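Local coordinates for protein GH26C (Muricauda sp. MAR_2010_75, PDB 6Q78) that probably hydrolyses internal beta-1,4-mannosidic linkages in mannans, as a glycoside hydrolase of family 26, at residues 302-307 / 346-351; 378-381 / 387-390. One frame throughout, in Å; residues are numbered along the deposited sequence.

From the N terminus, the chain has already built most of a parallel barrel when it leaves strand 293-298 and enters contact 1. There 302-307, leading into helix 306-327, meets 346-351, just ahead of helix 351-361, closing a long excursion that holds helix 306-327 and strands 330-336 and 340-341. Contact 2 follows in series, neither enclosing nor crossing the first: 378-381, after strand 369-372, meets 387-390 across a short loop before helix 390-397. The two centres lie about 13 Å apart and the contacts touch, Ala-347 CB packing 4.0 Å from Pro-388 CB. Together they join three successive strand-to-helix connections at the barrel's edge.

Contact 1: 302-307 / 346-351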
loop_
_atom_site.group_PDB
_atom_site.type_symbol
_atom_site.label_atom_id
_atom_site.label_comp_id
_atom_site.label_asym_id
_atom_site.label_seq_id
_atom_site.Cartn_x
_atom_site.Cartn_y
_atom_site.Cartn_z
ATOM N N PHE A 302 -10.367 12.117 -8.331
ATOM C CA PHE A 302 -9.908 12.001 -9.707
ATOM C C PHE A 302 -10.980 11.477 -10.658
ATOM O O PHE A 302 -10.742 11.412 -11.868
ATOM C CB PHE A 302 -8.658 11.119 -9.776
ATOM C CG PHE A 302 -7.465 11.692 -9.051
ATOM C CD1 PHE A 302 -6.854 12.856 -9.504
ATOM C CD2 PHE A 302 -6.965 11.081 -7.910
ATOM C CE1 PHE A 302 -5.769 13.395 -8.843
ATOM C CE2 PHE A 302 -5.863 11.622 -7.247
ATOM C CZ PHE A 302 -5.260 12.781 -7.731
ATOM N N ASN A 303 -12.173 11.153 -10.161
ATOM C CA ASN A 303 -13.167 10.470 -10.992
ATOM C C ASN A 303 -14.016 11.498 -11.737
ATOM O O ASN A 303 -15.153 11.817 -11.371
ATOM C CB ASN A 303 -14.025 9.530 -10.151
ATOM C CG ASN A 303 -14.844 8.580 -11.023
ATOM O OD1 ASN A 303 -14.987 8.806 -12.217
ATOM N ND2 ASN A 303 -15.363 7.507 -10.428
ATOM N N ASN A 304 -13.426 12.047 -12.806
ATOM C CA ASN A 304 -14.086 13.059 -13.637
ATOM C C ASN A 304 -14.614 14.223 -12.796
ATOM O O ASN A 304 -15.761 14.645 -12.941
ATOM C CB ASN A 304 -15.261 12.471 -14.425
ATOM C CG ASN A 304 -14.866 11.412 -15.397
ATOM O OD1 ASN A 304 -15.192 10.237 -15.207
ATOM N ND2 ASN A 304 -14.212 11.811 -16.476
ATOM N N GLN A 305 -13.781 14.720 -11.883
ATOM C CA GLN A 305 -14.157 15.819 -11.001
ATOM C C GLN A 305 -13.467 17.129 -11.368
ATOM O O GLN A 305 -13.578 18.110 -10.618
ATOM C CB GLN A 305 -13.829 15.456 -9.548
ATOM C CG GLN A 305 -14.534 14.207 -9.012
ATOM C CD GLN A 305 -16.003 14.413 -8.758
ATOM O OE1 GLN A 305 -16.397 14.906 -7.692
ATOM N NE2 GLN A 305 -16.834 14.042 -9.718
ATOM N N GLY A 306 -12.745 17.173 -12.493
ATOM C CA GLY A 306 -12.215 18.450 -12.932
ATOM C C GLY A 306 -11.105 18.966 -12.025
ATOM O O GLY A 306 -10.577 18.272 -11.152
ATOM N N GLN A 307 -10.754 20.232 -12.260
ATOM C CA GLN A 307 -9.694 20.853 -11.473
ATOM C C GLN A 307 -10.099 21.014 -10.008
ATOM O O GLN A 307 -9.235 20.992 -9.124
ATOM C CB GLN A 307 -9.305 22.204 -12.088
ATOM C CG GLN A 307 -8.551 22.032 -13.396
ATOM C CD GLN A 307 -7.418 21.027 -13.280
ATOM O OE1 GLN A 307 -6.523 21.184 -12.441
ATOM N NE2 GLN A 307 -7.462 19.970 -14.104
ATOM N N GLY A 346 -14.246 6.693 -21.322
ATOM C CA GLY A 346 -13.002 6.993 -21.993
ATOM C C GLY A 346 -11.997 7.610 -21.031
ATOM O O GLY A 346 -12.292 7.900 -19.868
ATOM N N ALA A 347 -10.778 7.790 -21.542
ATOM C CA ALA A 347 -9.720 8.420 -20.760
ATOM C C ALA A 347 -10.033 9.899 -20.527
ATOM O O ALA A 347 -10.736 10.539 -21.316
ATOM C CB ALA A 347 -8.383 8.299 -21.492
ATOM N N ILE A 348 -9.521 10.432 -19.417
ATOM C CA ILE A 348 -9.603 11.859 -19.115
ATOM C C ILE A 348 -8.406 12.547 -19.766
ATOM O O ILE A 348 -7.259 12.205 -19.438
ATOM C CB ILE A 348 -9.598 12.107 -17.600
ATOM C CG1 ILE A 348 -10.897 11.620 -16.971
ATOM C CG2 ILE A 348 -9.364 13.600 -17.311
ATOM C CD1 ILE A 348 -10.800 11.536 -15.465
ATOM N N PRO A 349 -8.611 13.494 -20.675
ATOM C CA PRO A 349 -7.456 14.136 -21.330
ATOM C C PRO A 349 -6.500 14.759 -20.322
ATOM O O PRO A 349 -6.912 15.502 -19.423
ATOM C CB PRO A 349 -8.098 15.192 -22.232
ATOM C CG PRO A 349 -9.477 14.652 -22.518
ATOM C CD PRO A 349 -9.897 13.883 -21.281
ATOM N N GLY A 350 -5.207 14.436 -20.471
ATOM C CA GLY A 350 -4.199 14.961 -19.576
ATOM C C GLY A 350 -4.297 14.476 -18.150
ATOM O O GLY A 350 -3.721 15.100 -17.256
ATOM N N PHE A 351 -5.004 13.368 -17.905
ATOM C CA PHE A 351 -5.150 12.873 -16.536
ATOM C C PHE A 351 -3.812 12.768 -15.805
ATOM O O PHE A 351 -3.664 13.242 -14.674
ATOM C CB PHE A 351 -5.841 11.509 -16.484
ATOM C CG PHE A 351 -5.880 10.961 -15.105
ATOM C CD1 PHE A 351 -6.708 11.547 -14.151
ATOM C CD2 PHE A 351 -5.025 9.939 -14.709
ATOM C CE1 PHE A 351 -6.712 11.101 -12.839
ATOM C CE2 PHE A 351 -5.029 9.480 -13.396
ATOM C CZ PHE A 351 -5.876 10.071 -12.445
#
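Phe-302 lies across from Phe-351 in register, CA atoms 8.4 Å apart, and Asn-304 across from Ile-348, CA atoms 7.2 Å apart; no hydrogen bond links the two segments, and the contact is one of packing. Each backbone is folded on itself. Asn-303 is the centre of an inverse gamma turn, while a type II beta turn runs from Ile-348 to Phe-351, with Gly-350 at the N-cap of helix 351-361.

The two phenylalanines form an offset edge-to-face (T-shaped) pair, planes at 87° and ring centroids 5.7 Å apart. Phe-351 supplies the edge, directed toward the face of Phe-302. Its CE1 reaches CB of Phe-302 at 3.6 Å, and that CB lies in the plane of the Phe-351 ring, placing the contact at the root of the Phe-302 side chain as well as on its ring. With CG anti to the backbone N (chi1 175°), Phe-351 swings its ring across to this partner. Both residues are buried; Leu-356 and Ala-359 of helix 351-361 also pack on Phe-302, and Tyr-338 on Phe-351.

Nearer the surface, Ile-348 extends its CG1 branch toward the other segment, CD1 ending 3.6 Å from the carbonyl O of Phe-302. The amide end of Asn-304 lies obliquely across this branch, its CG 4.1 Å from Ile-348 CD1. The contact thus joins consecutive beta-alpha loops of the TIM barrel, after strands 293-298 and 330-336, packing the entrances of helices 306-327 and 351-361 together.

Contact 2: 378-381 / 387-390; sequences DTYC and LPSA
The CA atoms of Tyr-380 and Leu-387 are 9.6 Å apart, the first residue in a short, weakly bonded strand and the second opening a type II beta turn that ends at Ala-390, where Ala-390 N bonds to Leu-387 O.

The two side chains come from opposite directions, and the tyrosine ring spans the gap. Leu-387 sets one methyl, CD1, almost centrally over a ring face, 3.5 Å from the centroid of Tyr-380 and 8° off the ring normal: a CH-pi contact in which CD1 of Leu-387 lies 3.6 to 3.9 Å from all six ring carbons of Tyr-380. At the rim, Tyr-380 OH donates to the carbonyl O of Pro-388 at 2.7 Å, on a lone pair in the carbonyl plane, and this acceptor also lies in the plane of the ring. The pyrrolidine runs roughly at right angles to the tyrosine, its CD 3.5 Å from Tyr-380 OH.

Strand 379-380 pairs antiparallel with strand 340-341, Tyr-380 bonding Val-340 through the backbone, so the ring ties this small two-stranded sheet, beside the TIM barrel's parallel strands, to the turn that starts helix 390-397. Tyr-93 packs edge-to-face with the same ring and also touches Leu-387.

A leucine in place of Tyr-380 has neither hydroxyl nor ring, and the turn would probably be held less firmly to the strand, the Leu-387 methyl losing its aromatic face and Pro-388 O keeping only its bond from Ser-389 OG among the two described. That second bond, 2.7 Å from Ser-389 OG to Pro-388 O, again lies in the carbonyl plane but at a sharper C=O...O angle of 103°. Ser-389 OG stands between its backbone N and carbonyl carbon (chi1 73°), which turns it back toward the preceding carbonyl; although Ser-389 is at the N-cap position, its side chain makes no capping bond.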
loop_
_atom_site.group_PDB
_atom_site.type_symbol
_atom_site.label_atom_id
_atom_site.label_comp_id
_atom_site.label_asym_id
_atom_site.label_seq_id
_atom_site.Cartn_x
_atom_site.Cartn_y
_atom_site.Cartn_z
ATOM N N ASP A 378 -10.835 -5.952 -19.219
ATOM C CA ASP A 378 -10.989 -4.777 -20.077
ATOM C C ASP A 378 -10.899 -3.453 -19.339
ATOM O O ASP A 378 -11.259 -2.417 -19.911
ATOM C CB ASP A 378 -12.317 -4.846 -20.834
ATOM C CG ASP A 378 -12.311 -5.914 -21.887
ATOM O OD1 ASP A 378 -11.298 -6.036 -22.605
ATOM O OD2 ASP A 378 -13.324 -6.638 -21.986
ATOM N N THR A 379 -10.405 -3.449 -18.105
ATOM C CA THR A 379 -10.362 -2.249 -17.287
ATOM C C THR A 379 -8.921 -1.952 -16.933
ATOM O O THR A 379 -8.216 -2.823 -16.425
ATOM C CB THR A 379 -11.199 -2.447 -16.016
ATOM O OG1 THR A 379 -12.559 -2.694 -16.403
ATOM C CG2 THR A 379 -11.164 -1.194 -15.159
ATOM N N TYR A 380 -8.488 -0.730 -17.179
ATOM C CA TYR A 380 -7.097 -0.398 -16.921
ATOM C C TYR A 380 -7.012 0.949 -16.233
ATOM O O TYR A 380 -7.805 1.858 -16.499
ATOM C CB TYR A 380 -6.257 -0.368 -18.229
ATOM C CG TYR A 380 -6.614 0.699 -19.277
ATOM C CD1 TYR A 380 -7.660 0.509 -20.165
ATOM C CD2 TYR A 380 -5.869 1.874 -19.390
ATOM C CE1 TYR A 380 -7.971 1.460 -21.143
ATOM C CE2 TYR A 380 -6.167 2.840 -20.379
ATOM C CZ TYR A 380 -7.224 2.622 -21.249
ATOM O OH TYR A 380 -7.544 3.536 -22.257
ATOM N N CYS A 381 -6.028 1.073 -15.351
ATOM C CA CYS A 381 -5.698 2.391 -14.850
ATOM C C CYS A 381 -4.276 2.809 -15.176
ATOM O O CYS A 381 -3.890 3.929 -14.842
ATOM C CB CYS A 381 -5.989 2.528 -13.347
ATOM S SG CYS A 381 -4.929 1.521 -12.289
ATOM N N LEU A 387 -3.429 2.431 -26.418
ATOM C CA LEU A 387 -4.635 2.767 -25.684
ATOM C C LEU A 387 -4.700 4.240 -25.443
ATOM O O LEU A 387 -3.704 4.877 -25.313
ATOM C CB LEU A 387 -4.669 2.067 -24.321
ATOM C CG LEU A 387 -4.843 0.564 -24.299
ATOM C CD1 LEU A 387 -5.053 0.139 -22.834
ATOM C CD2 LEU A 387 -6.026 0.121 -25.148
ATOM N N PRO A 388 -5.907 4.774 -25.304
ATOM C CA PRO A 388 -6.044 6.174 -24.946
ATOM C C PRO A 388 -5.414 6.333 -23.552
ATOM O O PRO A 388 -5.670 5.486 -22.681
ATOM C CB PRO A 388 -7.558 6.376 -24.865
ATOM C CG PRO A 388 -8.123 5.338 -25.732
ATOM C CD PRO A 388 -7.193 4.165 -25.646
ATOM N N SER A 389 -4.686 7.431 -23.414
ATOM C CA SER A 389 -3.844 7.931 -22.307
ATOM C C SER A 389 -2.387 7.466 -22.374
ATOM O O SER A 389 -1.607 7.884 -21.563
ATOM C CB SER A 389 -4.369 7.712 -20.870
ATOM O OG SER A 389 -4.247 6.349 -20.542
ATOM N N ALA A 390 -2.009 6.692 -23.387
ATOM C CA ALA A 390 -0.634 6.222 -23.443
ATOM C C ALA A 390 0.388 7.346 -23.511
ATOM O O ALA A 390 1.321 7.366 -22.760
ATOM C CB ALA A 390 -0.475 5.286 -24.640
#